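Local atomic coordinates of flagellar brake protein YcgR (Klebsiella pneumoniae, PDB entry 5KEC), a protein that binds the second messenger cyclic di-GMP and, as the MrkH activator of type 3 fimbriae, probably switches on transcription by binding DNA. Residues I30-F33 / S38-T41; Q42-D47 / H52-R57; C103-V106 / R110-P113; F48-I53 / A81-D86; R21-K26 / L69-G74. All coordinates share one frame; numbering follows the deposited sequence.

Contact 1: I30-F33 / S38-T41; sequences IEIF and SIIT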
# COMPACT_ATOMS: atom_id res chain seq x y z
N ILE B 30 8.76 -11.59 -9.25
CA ILE B 30 7.63 -10.68 -9.06
C ILE B 30 7.46 -10.44 -7.57
O ILE B 30 7.45 -11.39 -6.77
CB ILE B 30 6.34 -11.20 -9.75
CG1 ILE B 30 5.20 -10.19 -9.61
CG2 ILE B 30 5.94 -12.58 -9.23
CD1 ILE B 30 4.00 -10.53 -10.48
N GLU B 31 7.39 -9.18 -7.17
CA GLU B 31 7.19 -8.83 -5.77
C GLU B 31 5.75 -8.40 -5.53
O GLU B 31 5.24 -7.50 -6.20
CB GLU B 31 8.15 -7.73 -5.34
CG GLU B 31 8.18 -7.51 -3.84
CD GLU B 31 9.39 -6.72 -3.39
OE1 GLU B 31 10.13 -6.20 -4.25
OE2 GLU B 31 9.61 -6.62 -2.16
N ILE B 32 5.10 -9.04 -4.56
CA ILE B 32 3.70 -8.77 -4.23
C ILE B 32 3.62 -8.12 -2.86
O ILE B 32 4.09 -8.70 -1.87
CB ILE B 32 2.90 -10.08 -4.18
CG1 ILE B 32 3.31 -11.01 -5.33
CG2 ILE B 32 1.40 -9.79 -4.17
CD1 ILE B 32 2.65 -12.38 -5.28
N PHE B 33 3.03 -6.93 -2.80
CA PHE B 33 2.87 -6.23 -1.53
C PHE B 33 1.43 -6.29 -1.05
O PHE B 33 0.50 -6.08 -1.83
CB PHE B 33 3.26 -4.75 -1.67
CG PHE B 33 4.67 -4.52 -2.09
CD1 PHE B 33 5.70 -4.53 -1.16
CD2 PHE B 33 4.99 -4.28 -3.42
CE1 PHE B 33 7.01 -4.32 -1.54
CE2 PHE B 33 6.30 -4.06 -3.81
CZ PHE B 33 7.31 -4.08 -2.87
N SER B 38 5.61 -8.53 2.09
CA SER B 38 6.10 -8.57 0.73
C SER B 38 6.63 -9.97 0.47
O SER B 38 7.41 -10.49 1.26
CB SER B 38 7.20 -7.54 0.52
OG SER B 38 7.98 -7.85 -0.62
N ILE B 39 6.19 -10.58 -0.61
CA ILE B 39 6.75 -11.87 -0.99
C ILE B 39 7.33 -11.82 -2.39
O ILE B 39 6.86 -11.06 -3.24
CB ILE B 39 5.72 -13.02 -0.87
CG1 ILE B 39 4.84 -13.08 -2.11
CG2 ILE B 39 4.87 -12.85 0.39
CD1 ILE B 39 3.79 -14.17 -2.04
N ILE B 40 8.37 -12.60 -2.63
CA ILE B 40 8.94 -12.72 -3.95
C ILE B 40 8.63 -14.11 -4.48
O ILE B 40 8.79 -15.10 -3.76
CB ILE B 40 10.46 -12.55 -3.93
CG1 ILE B 40 10.85 -11.20 -3.32
CG2 ILE B 40 11.04 -12.70 -5.34
CD1 ILE B 40 10.52 -10.03 -4.19
N THR B 41 8.18 -14.17 -5.72
CA THR B 41 7.92 -15.43 -6.38
C THR B 41 8.10 -15.25 -7.88
O THR B 41 8.77 -14.31 -8.31
CB THR B 41 6.50 -15.94 -6.04
OG1 THR B 41 6.31 -17.26 -6.58
CG2 THR B 41 5.43 -14.99 -6.58

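Contact 2: Q42-D47 / H52-R57; sequences QLTRVD and HIQTHR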
# COMPACT_ATOMS: atom_id res chain seq x y z
N GLN B 42 7.54 -16.15 -8.68
CA GLN B 42 7.57 -16.02 -10.13
C GLN B 42 6.15 -16.10 -10.67
O GLN B 42 5.27 -16.68 -10.04
CB GLN B 42 8.42 -17.11 -10.78
CG GLN B 42 9.87 -16.72 -11.08
CD GLN B 42 10.74 -16.69 -9.84
OE1 GLN B 42 10.35 -17.17 -8.77
NE2 GLN B 42 11.93 -16.12 -9.97
N LEU B 43 5.94 -15.51 -11.85
CA LEU B 43 4.69 -15.69 -12.58
C LEU B 43 4.54 -17.17 -12.90
O LEU B 43 5.49 -17.81 -13.34
CB LEU B 43 4.75 -14.91 -13.89
CG LEU B 43 4.77 -13.39 -13.78
CD1 LEU B 43 5.32 -12.80 -15.08
CD2 LEU B 43 3.37 -12.86 -13.48
N THR B 44 3.34 -17.72 -12.71
CA THR B 44 3.15 -19.14 -13.00
C THR B 44 2.34 -19.37 -14.29
O THR B 44 2.29 -20.49 -14.80
CB THR B 44 2.51 -19.89 -11.81
OG1 THR B 44 1.29 -19.26 -11.44
CG2 THR B 44 3.43 -19.86 -10.62
N ARG B 45 1.73 -18.31 -14.80
CA ARG B 45 0.92 -18.44 -16.00
C ARG B 45 0.48 -17.08 -16.52
O ARG B 45 0.14 -16.19 -15.74
CB ARG B 45 -0.32 -19.31 -15.73
CG ARG B 45 -1.14 -19.61 -16.96
CD ARG B 45 -2.48 -20.22 -16.60
NE ARG B 45 -3.34 -20.35 -17.77
CZ ARG B 45 -3.37 -21.42 -18.56
NH1 ARG B 45 -2.59 -22.46 -18.30
NH2 ARG B 45 -4.18 -21.45 -19.62
N VAL B 46 0.51 -16.92 -17.84
CA VAL B 46 0.08 -15.69 -18.47
C VAL B 46 -0.85 -16.02 -19.62
O VAL B 46 -0.53 -16.85 -20.47
CB VAL B 46 1.27 -14.87 -19.01
CG1 VAL B 46 0.77 -13.61 -19.71
CG2 VAL B 46 2.24 -14.50 -17.88
N ASP B 47 -2.01 -15.38 -19.64
CA ASP B 47 -2.91 -15.50 -20.78
C ASP B 47 -3.46 -14.13 -21.14
O ASP B 47 -3.06 -13.12 -20.57
CB ASP B 47 -4.02 -16.52 -20.51
CG ASP B 47 -4.90 -16.14 -19.33
OD1 ASP B 47 -5.37 -14.99 -19.30
OD2 ASP B 47 -5.11 -17.00 -18.45
N HIS B 52 -1.04 -15.49 -13.32
CA HIS B 52 -1.14 -16.28 -12.10
C HIS B 52 0.12 -16.21 -11.27
O HIS B 52 1.21 -16.07 -11.80
CB HIS B 52 -1.41 -17.74 -12.43
CG HIS B 52 -2.73 -17.98 -13.08
ND1 HIS B 52 -3.27 -19.24 -13.22
CD2 HIS B 52 -3.62 -17.12 -13.63
CE1 HIS B 52 -4.43 -19.15 -13.84
NE2 HIS B 52 -4.67 -17.87 -14.09
N ILE B 53 -0.05 -16.31 -9.96
CA ILE B 53 1.05 -16.59 -9.06
C ILE B 53 0.57 -17.63 -8.06
O ILE B 53 -0.64 -17.84 -7.91
CB ILE B 53 1.53 -15.32 -8.34
CG1 ILE B 53 0.38 -14.68 -7.55
CG2 ILE B 53 2.12 -14.31 -9.34
CD1 ILE B 53 0.36 -15.08 -6.10
N GLN B 54 1.51 -18.29 -7.39
CA GLN B 54 1.17 -19.32 -6.42
C GLN B 54 1.90 -19.06 -5.12
O GLN B 54 3.08 -18.71 -5.12
CB GLN B 54 1.53 -20.71 -6.96
CG GLN B 54 0.73 -21.12 -8.20
CD GLN B 54 1.32 -22.33 -8.90
OE1 GLN B 54 2.04 -23.12 -8.29
NE2 GLN B 54 1.04 -22.48 -10.19
N THR B 55 1.18 -19.22 -4.02
CA THR B 55 1.74 -18.96 -2.71
C THR B 55 0.83 -19.54 -1.63
O THR B 55 -0.37 -19.65 -1.82
CB THR B 55 1.92 -17.45 -2.47
OG1 THR B 55 2.37 -17.22 -1.13
CG2 THR B 55 0.60 -16.73 -2.68
N HIS B 56 1.41 -19.90 -0.49
CA HIS B 56 0.61 -20.40 0.62
C HIS B 56 -0.03 -19.25 1.41
O HIS B 56 -0.95 -19.47 2.18
CB HIS B 56 1.44 -21.30 1.54
CG HIS B 56 1.65 -22.68 1.01
ND1 HIS B 56 2.70 -23.01 0.18
CD2 HIS B 56 0.93 -23.82 1.18
CE1 HIS B 56 2.62 -24.29 -0.13
NE2 HIS B 56 1.56 -24.80 0.46
N ARG B 57 0.46 -18.03 1.19
CA ARG B 57 -0.03 -16.87 1.93
C ARG B 57 -1.45 -16.48 1.52
O ARG B 57 -1.87 -16.72 0.38
CB ARG B 57 0.91 -15.68 1.74
CG ARG B 57 2.37 -16.05 1.60
CD ARG B 57 2.97 -16.53 2.90
NE ARG B 57 3.09 -15.45 3.87
CZ ARG B 57 3.99 -15.43 4.86
NH1 ARG B 57 4.85 -16.43 4.99
NH2 ARG B 57 4.03 -14.41 5.70
O HOH W 1 4.22 -18.03 -7.95
O HOH W 2 -0.66 -20.94 -12.12

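Contact 3: C103-V106 / R110-P113; sequences CLQV and RRDP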
# COMPACT_ATOMS: atom_id res chain seq x y z
N CYS B 103 -2.26 -0.68 -16.98
CA CYS B 103 -1.20 0.31 -17.02
C CYS B 103 0.05 -0.21 -16.31
O CYS B 103 -0.03 -0.77 -15.22
CB CYS B 103 -1.65 1.63 -16.39
SG CYS B 103 -0.67 3.05 -16.89
N LEU B 104 1.20 -0.03 -16.96
CA LEU B 104 2.48 -0.39 -16.38
C LEU B 104 3.34 0.86 -16.33
O LEU B 104 3.31 1.68 -17.24
CB LEU B 104 3.19 -1.44 -17.23
CG LEU B 104 2.55 -2.81 -17.39
CD1 LEU B 104 3.35 -3.65 -18.36
CD2 LEU B 104 2.45 -3.49 -16.04
N GLN B 105 4.11 0.99 -15.26
CA GLN B 105 5.10 2.05 -15.18
C GLN B 105 6.48 1.47 -14.88
O GLN B 105 6.70 0.84 -13.85
CB GLN B 105 4.71 3.09 -14.14
CG GLN B 105 5.75 4.18 -13.95
CD GLN B 105 5.22 5.36 -13.17
OE1 GLN B 105 4.11 5.83 -13.42
NE2 GLN B 105 6.01 5.83 -12.21
N VAL B 106 7.41 1.68 -15.81
CA VAL B 106 8.77 1.22 -15.63
C VAL B 106 9.53 2.26 -14.81
O VAL B 106 9.75 3.38 -15.26
CB VAL B 106 9.48 1.00 -16.97
CG1 VAL B 106 10.89 0.49 -16.74
CG2 VAL B 106 8.69 0.03 -17.82
N ARG B 110 12.93 1.65 -6.45
CA ARG B 110 12.06 0.77 -5.70
C ARG B 110 11.14 1.59 -4.80
O ARG B 110 11.59 2.20 -3.84
CB ARG B 110 12.89 -0.19 -4.84
CG ARG B 110 12.06 -1.05 -3.92
CD ARG B 110 12.90 -1.66 -2.80
NE ARG B 110 12.04 -2.44 -1.92
CZ ARG B 110 11.69 -3.70 -2.17
NH1 ARG B 110 12.14 -4.30 -3.26
NH2 ARG B 110 10.90 -4.35 -1.33
N ARG B 111 9.85 1.62 -5.12
CA ARG B 111 8.91 2.42 -4.35
C ARG B 111 8.08 1.55 -3.42
O ARG B 111 6.89 1.32 -3.66
CB ARG B 111 7.99 3.23 -5.27
CG ARG B 111 8.69 4.34 -6.05
CD ARG B 111 8.67 4.06 -7.54
NE ARG B 111 8.48 5.28 -8.32
CZ ARG B 111 7.30 5.82 -8.58
NH1 ARG B 111 6.19 5.27 -8.11
NH2 ARG B 111 7.21 6.93 -9.30
N ASP B 112 8.71 1.07 -2.36
CA ASP B 112 8.05 0.17 -1.43
C ASP B 112 6.88 0.87 -0.74
O ASP B 112 7.09 1.80 0.05
CB ASP B 112 9.06 -0.36 -0.41
CG ASP B 112 8.58 -1.61 0.30
OD1 ASP B 112 7.44 -1.61 0.81
OD2 ASP B 112 9.35 -2.59 0.33
N PRO B 113 5.65 0.43 -1.03
CA PRO B 113 4.44 1.07 -0.49
C PRO B 113 4.26 0.85 1.01
O PRO B 113 3.41 1.50 1.62
CB PRO B 113 3.31 0.37 -1.25
CG PRO B 113 3.87 -0.97 -1.60
CD PRO B 113 5.32 -0.72 -1.89

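Contact 4: F48-I53 / A81-D86; sequences FAEFHI and ALTKHD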
# COMPACT_ATOMS: atom_id res chain seq x y z
N PHE B 48 -4.39 -14.10 -22.10
CA PHE B 48 -4.84 -12.85 -22.68
C PHE B 48 -5.49 -11.90 -21.67
O PHE B 48 -5.54 -10.69 -21.90
CB PHE B 48 -5.79 -13.12 -23.85
CG PHE B 48 -7.02 -13.89 -23.47
CD1 PHE B 48 -8.23 -13.23 -23.27
CD2 PHE B 48 -6.98 -15.27 -23.32
CE1 PHE B 48 -9.37 -13.94 -22.92
CE2 PHE B 48 -8.12 -15.98 -22.97
CZ PHE B 48 -9.31 -15.31 -22.77
N ALA B 49 -5.98 -12.44 -20.56
CA ALA B 49 -6.76 -11.64 -19.63
C ALA B 49 -6.22 -11.62 -18.19
O ALA B 49 -6.55 -10.72 -17.42
CB ALA B 49 -8.21 -12.11 -19.63
N GLU B 50 -5.39 -12.61 -17.85
CA GLU B 50 -4.98 -12.80 -16.46
C GLU B 50 -3.55 -13.31 -16.33
O GLU B 50 -2.99 -13.87 -17.27
CB GLU B 50 -5.93 -13.78 -15.76
CG GLU B 50 -7.35 -13.26 -15.59
CD GLU B 50 -8.32 -14.34 -15.16
OE1 GLU B 50 -8.05 -15.54 -15.43
OE2 GLU B 50 -9.36 -14.00 -14.55
N PHE B 51 -2.95 -13.09 -15.17
CA PHE B 51 -1.67 -13.72 -14.85
C PHE B 51 -1.81 -14.42 -13.51
O PHE B 51 -2.59 -14.00 -12.66
CB PHE B 51 -0.54 -12.70 -14.80
CG PHE B 51 -0.60 -11.76 -13.63
CD1 PHE B 51 0.02 -12.08 -12.44
CD2 PHE B 51 -1.27 -10.54 -13.74
CE1 PHE B 51 -0.03 -11.21 -11.35
CE2 PHE B 51 -1.33 -9.66 -12.66
CZ PHE B 51 -0.71 -10.00 -11.47
N HIS B 52 -1.04 -15.49 -13.32
CA HIS B 52 -1.14 -16.28 -12.10
C HIS B 52 0.12 -16.21 -11.27
O HIS B 52 1.21 -16.07 -11.80
CB HIS B 52 -1.41 -17.74 -12.43
CG HIS B 52 -2.73 -17.98 -13.08
ND1 HIS B 52 -3.27 -19.24 -13.22
CD2 HIS B 52 -3.62 -17.12 -13.63
CE1 HIS B 52 -4.43 -19.15 -13.84
NE2 HIS B 52 -4.67 -17.87 -14.09
N ILE B 53 -0.05 -16.31 -9.96
CA ILE B 53 1.05 -16.59 -9.06
C ILE B 53 0.57 -17.63 -8.06
O ILE B 53 -0.64 -17.84 -7.91
CB ILE B 53 1.53 -15.32 -8.34
CG1 ILE B 53 0.38 -14.68 -7.55
CG2 ILE B 53 2.12 -14.31 -9.34
CD1 ILE B 53 0.36 -15.08 -6.10
N ALA B 81 -6.13 -6.54 -9.55
CA ALA B 81 -7.11 -7.12 -8.65
C ALA B 81 -7.17 -8.63 -8.84
O ALA B 81 -6.98 -9.14 -9.95
CB ALA B 81 -8.48 -6.50 -8.89
N LEU B 82 -7.43 -9.33 -7.75
CA LEU B 82 -7.56 -10.78 -7.76
C LEU B 82 -8.91 -11.15 -8.35
O LEU B 82 -9.93 -10.57 -7.99
CB LEU B 82 -7.44 -11.30 -6.32
CG LEU B 82 -7.31 -12.79 -6.00
CD1 LEU B 82 -6.87 -12.94 -4.56
CD2 LEU B 82 -8.62 -13.53 -6.24
N THR B 83 -8.91 -12.10 -9.27
CA THR B 83 -10.15 -12.53 -9.92
C THR B 83 -10.56 -13.93 -9.46
O THR B 83 -11.74 -14.20 -9.24
CB THR B 83 -10.02 -12.52 -11.45
OG1 THR B 83 -9.05 -13.49 -11.86
CG2 THR B 83 -9.61 -11.15 -11.94
N LYS B 84 -9.58 -14.82 -9.32
CA LYS B 84 -9.84 -16.21 -8.95
C LYS B 84 -8.81 -16.69 -7.95
O LYS B 84 -7.70 -16.14 -7.87
CB LYS B 84 -9.78 -17.12 -10.18
CG LYS B 84 -10.57 -16.62 -11.38
CD LYS B 84 -10.14 -17.33 -12.65
CE LYS B 84 -10.82 -16.75 -13.87
NZ LYS B 84 -10.25 -17.29 -15.13
N HIS B 85 -9.15 -17.73 -7.19
CA HIS B 85 -8.17 -18.37 -6.32
C HIS B 85 -8.64 -19.75 -5.89
O HIS B 85 -9.82 -19.95 -5.60
CB HIS B 85 -7.86 -17.50 -5.10
CG HIS B 85 -8.80 -17.70 -3.95
ND1 HIS B 85 -9.72 -16.75 -3.56
CD2 HIS B 85 -8.97 -18.75 -3.10
CE1 HIS B 85 -10.41 -17.19 -2.53
NE2 HIS B 85 -9.97 -18.40 -2.23
N ASP B 86 -7.72 -20.69 -5.85
CA ASP B 86 -8.01 -22.04 -5.37
C ASP B 86 -6.72 -22.80 -5.12
O ASP B 86 -5.65 -22.20 -5.08
CB ASP B 86 -8.89 -22.80 -6.38
CG ASP B 86 -8.33 -22.77 -7.78
OD1 ASP B 86 -7.40 -23.56 -8.07
OD2 ASP B 86 -8.83 -21.97 -8.60

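Contact 5: R21-K26 / L69-G74; sequences REELRK and LHSDSG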
# COMPACT_ATOMS: atom_id res chain seq x y z
N ARG B 21 4.39 -12.23 -20.78
CA ARG B 21 4.84 -13.49 -21.35
C ARG B 21 6.35 -13.63 -21.34
O ARG B 21 6.88 -14.71 -21.09
CB ARG B 21 4.32 -13.66 -22.78
CG ARG B 21 2.82 -13.89 -22.87
CD ARG B 21 2.42 -14.29 -24.28
NE ARG B 21 0.99 -14.54 -24.40
CZ ARG B 21 0.40 -15.68 -24.07
NH1 ARG B 21 1.12 -16.68 -23.57
NH2 ARG B 21 -0.91 -15.83 -24.22
N GLU B 22 7.05 -12.52 -21.59
CA GLU B 22 8.50 -12.53 -21.63
C GLU B 22 9.08 -12.69 -20.23
O GLU B 22 9.97 -13.51 -20.01
CB GLU B 22 9.03 -11.24 -22.28
CG GLU B 22 10.54 -11.15 -22.31
CD GLU B 22 11.03 -10.02 -23.20
OE1 GLU B 22 10.87 -8.84 -22.83
OE2 GLU B 22 11.57 -10.32 -24.29
N GLU B 23 8.58 -11.90 -19.28
CA GLU B 23 9.08 -11.97 -17.91
C GLU B 23 8.80 -13.36 -17.32
O GLU B 23 9.61 -13.90 -16.57
CB GLU B 23 8.48 -10.86 -17.06
CG GLU B 23 8.75 -9.46 -17.59
CD GLU B 23 10.23 -9.16 -17.78
OE1 GLU B 23 11.06 -9.63 -16.97
OE2 GLU B 23 10.58 -8.46 -18.74
N LEU B 24 7.65 -13.93 -17.66
CA LEU B 24 7.33 -15.29 -17.26
C LEU B 24 8.44 -16.24 -17.71
O LEU B 24 8.95 -17.05 -16.92
CB LEU B 24 6.00 -15.72 -17.89
CG LEU B 24 5.72 -17.22 -17.91
CD1 LEU B 24 5.16 -17.67 -16.57
CD2 LEU B 24 4.75 -17.54 -19.03
N ARG B 25 8.83 -16.10 -18.97
CA ARG B 25 9.82 -16.95 -19.62
C ARG B 25 11.22 -16.75 -19.04
O ARG B 25 12.06 -17.66 -19.09
CB ARG B 25 9.83 -16.68 -21.12
CG ARG B 25 10.90 -17.41 -21.90
CD ARG B 25 10.78 -17.14 -23.39
NE ARG B 25 11.27 -15.82 -23.77
CZ ARG B 25 11.06 -15.25 -24.95
NH1 ARG B 25 10.35 -15.89 -25.88
NH2 ARG B 25 11.55 -14.04 -25.21
N LYS B 26 11.47 -15.58 -18.48
CA LYS B 26 12.78 -15.29 -17.92
C LYS B 26 12.80 -15.56 -16.42
O LYS B 26 13.79 -15.27 -15.76
CB LYS B 26 13.17 -13.84 -18.21
CG LYS B 26 13.16 -13.54 -19.70
CD LYS B 26 14.11 -12.42 -20.05
CE LYS B 26 13.75 -11.13 -19.35
NZ LYS B 26 14.66 -10.02 -19.76
N LEU B 69 7.56 -6.13 -10.88
CA LEU B 69 8.32 -7.10 -11.65
C LEU B 69 9.75 -6.60 -11.76
O LEU B 69 9.99 -5.53 -12.33
CB LEU B 69 7.73 -7.27 -13.05
CG LEU B 69 6.61 -8.30 -13.18
CD1 LEU B 69 5.93 -8.15 -14.53
CD2 LEU B 69 7.15 -9.71 -12.98
N HIS B 70 10.68 -7.36 -11.21
CA HIS B 70 12.08 -6.94 -11.19
C HIS B 70 12.77 -7.36 -12.49
O HIS B 70 13.61 -8.25 -12.49
CB HIS B 70 12.80 -7.52 -9.97
CG HIS B 70 12.23 -7.06 -8.66
ND1 HIS B 70 12.73 -5.97 -7.97
CD2 HIS B 70 11.21 -7.54 -7.91
CE1 HIS B 70 12.03 -5.80 -6.86
NE2 HIS B 70 11.10 -6.74 -6.80
N SER B 71 12.40 -6.69 -13.58
CA SER B 71 12.93 -7.01 -14.90
C SER B 71 14.33 -6.44 -15.10
O SER B 71 14.78 -5.58 -14.33
CB SER B 71 12.00 -6.49 -15.99
OG SER B 71 12.56 -6.71 -17.27
N ASP B 72 15.01 -6.92 -16.14
CA ASP B 72 16.34 -6.44 -16.50
C ASP B 72 16.26 -5.01 -17.01
O ASP B 72 17.23 -4.25 -16.93
CB ASP B 72 16.94 -7.32 -17.59
CG ASP B 72 17.17 -8.74 -17.13
OD1 ASP B 72 17.54 -8.94 -15.95
OD2 ASP B 72 16.98 -9.67 -17.94
N SER B 73 15.09 -4.64 -17.53
CA SER B 73 14.89 -3.33 -18.14
C SER B 73 14.55 -2.28 -17.09
O SER B 73 14.51 -1.09 -17.38
CB SER B 73 13.78 -3.41 -19.19
OG SER B 73 12.57 -3.89 -18.62
N GLY B 74 14.31 -2.74 -15.86
CA GLY B 74 13.94 -1.86 -14.76
C GLY B 74 12.76 -2.44 -14.02
O GLY B 74 12.14 -3.40 -14.48

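Contact 1: I30-F33 / S38-T41
E31 and S38 meet across two antiparallel strands through a short bond in which the S38 hydroxyl OG donates to E31 OE2 at 2.6 Å. The oxygen accepts on its anti lone pair, the side away from OE1. E31 stands extended, its CG anti to the backbone N (chi1 -169°), which carries the carboxylate diagonally across to S38 on the partner strand; a small hydroxyl suits the spot because it can reach the acid and still lie near the F33 ring, whose CD1 is 3.8 Å from S38 CB. The other carboxylate oxygen, OE1, bonds H70, and OE2 also pairs with R110, so a buried acid is gripped by several partners, two of them residues that bind cyclic di-GMP. I40 leans back over the same glutamate, CD1 lying 3.5 Å from E31 CG and shielding its aliphatic part. These strands, 29-34 and 37-46, form a beta hairpin of the N-terminal YcgR-like domain, with I30-T41 and I32-I39 as hydrogen-bonded pairs; I32 N reaches I39 O at 3.0 Å. On the opposite face lie I30, I32, I39 and T41, the first two buried. I32 and I39 run side by side with their CD1 methyls 3.9 Å apart, while I30 CG2 touches T41 CG2 at 3.6 Å. Beta-branched side chains favour extended backbone, and here I32 meets I53 and F67, and I30 meets F67.

Contact 2: Q42-D47 / H52-R57
Two backbone bonds tie the segments together, both centred on H52: T44 N donates to H52 O at 2.8 Å, almost straight at 176°, and H52 N donates to R45 O, also at 2.8 Å. The first donor stands above the carbonyl plane of H52. Beyond this point the chains part, and a water fills the place of a direct bond, giving a proton to Q42 O and accepting one from Q54 N.

R45 and H52 run side by side in the same direction. In the arginine a chi1 of -174° swings CG to the far side from the backbone N, and the chain, extended to NE, is drawn along the imidazole, so that CD makes a CH-pi contact over one ring face, 3.8 Å from the ring centroid of H52. Its long chain suits this task: the methylenes cover the ring, and NE, at the near edge of the guanidinium, makes a long salt bridge to D47 OD2. D47 OD1 takes the backbone N-H groups of A49 and E50, which fixes the acid at the turn. T44 crosses H52 at about a right angle, its OG1 3.3 Å from H52 CB, and its CB lies 3.4 Å from Q54 NE2. A second water, in the plane of the imidazole at its edge, is shared by T44 OG1, H52 ND1 and Q54 NE2.

The hairpin of strands 37-46 and 50-55 is thus joined here by few direct backbone bonds, supplemented by water and by polar side chains; the nearby D47 carboxylate could favour a protonated H52, and R45 might oppose it.

Contact 3: C103-V106 / R110-P113
Q105 and R111 meet where strand 104-107 faces the irregular loop that follows it: residues 104-106 are extended, residues 110-113 form neither helix nor strand, and the backbones stay well apart. The loop carries the RxxxR motif of PilZ proteins, to which R110 and R114 correspond; R109, R110 and R111 all bind cyclic di-GMP in this protein, though no ligand occupies this chain.

The contact itself is small, about 55 Å² of buried surface. Q105 is extended, its backbone N and CG on opposite sides of the first side-chain bond (chi1 176°), and sends its amide out from the strand. R111 comes to meet it on a chain bent at chi2 and chi3, and the two side chains cross at about a right angle. Q105 NE2 lies over one face of the guanidinium, 3.3 Å from R111 NH2, with the amide and guanidinium planes 80° apart. Both nitrogens are donors, so they do not bond to each other. The guanidinium finds its charge partner elsewhere, in a salt bridge from R111 NH1 to E77 on strand 74-87, the strand whose E77 also bonds the Q105 backbone. Glutamine suits this partly exposed place beside a cation, being polar without adding charge.

R110 turns the other way along the loop. D112 pairs with two arginines, R114 through OD1 and R110 through OD2: R110 NH2 donates to D112 OD2 at 2.9 Å, on the anti side and 29° out of the carboxylate plane.

Contact 4: F48-I53 / A81-D86
E50 reaches across to T83 and K84 because its CG lies anti to the carbonyl carbon (chi1 -66°) and the chain beyond is extended, which lifts the carboxylate off its own strand. T83 answers with OG1 set between the backbone N and the carbonyl carbon (chi1 65°), which aims the hydroxyl at the acid from the opposite direction. K84 is likewise extended past CG and crosses the glutamate at about a right angle, bringing its ammonium to the carboxylate.

The two oxygens of E50 divide the work. OE1 takes the lysine: K84 NZ donates at 2.8 Å to its syn lone pair, completing a salt bridge. OE2 receives the T83 hydroxyl, OG1 to OE2 at 2.8 Å, from well above the carboxylate plane. K84 CE passes 3.2 Å from E50 OE2, so the last methylene as well as NZ lies against the carboxylate. With each oxygen held by a different donor, rotation of the carboxylate about its last bond should be restricted. Glutamate has the length needed here, since the closest CA pair, E50 and T83, is 8.3 Å apart; lysine, on this rather open surface, balances the charge.

T83 and K84 form a classic beta bulge, both facing A97, which lets two successive residues address the same partner. Strand 94-99 lies between the two segments in the sheet, bonded to 50-55 on one flank and to 74-87 on the other, so E50 bridges over it; on the other face F51 packs against F20 of helix 13-25.

Contact 5: R21-K26 / L69-G74
The C-terminal end of helix 13-25 is fastened here to the hairpin of strands 64-71 and 74-87, whose type I beta turn runs from S71 to G74. On the helix, E23 points at the strand and bends at chi2 (-56°), folding its carboxylate over S71. OE2 lies 3.0 Å from S71 OG, a probable hydrogen bond whose proton has another acceptor nearby, and S71 OG is also bonded to S73 OG at 3.1 Å. The acid has a firmer partner in T28, whose hydroxyl bonds OE1, so hydroxyls of T28 and probably S71 help to solvate the buried carboxylate. Nearer the backbone, E23 CG rests on L69 CD1 at 4.4 Å, a loose apolar contact.

K26, just past the last helical turn, and D72 reach for each other from opposite directions. K26 NZ donates to D72 OD2 at 3.0 Å in a salt bridge, coming from above the carboxylate plane, 35° out of it. A long flexible lysine and a short acid suit this exposed position. H70, next to L69 in the strand, points away from the helix and binds cyclic di-GMP in complexes of this protein. Such joining of a helix end to a hairpin turn belongs to a helix packed on an antiparallel sheet.

In the fold
All five contacts involve the antiparallel sheet of the N-terminal YcgR-like domain. Contacts 1 and 2 follow each other along strand 37-46, with centres 10 Å apart, and contact 2 shares H52 and I53 with contact 4, whose centre is 8 Å away. Contacts 1 and 2 are both nested inside the loop closed by contact 5, which ties helix 13-25 to the sheet, whereas contact 4 crosses that closure. Contact 3 comes last in the chain and leads out toward the second, C-terminal sheet. Contacts 1, 3 and 5 meet at the ligand site: E31 of contact 1 joins H70 of contact 5 to R110 of contact 3, placing cyclic di-GMP-binding residues together while contacts 2 and 4 lie farther off.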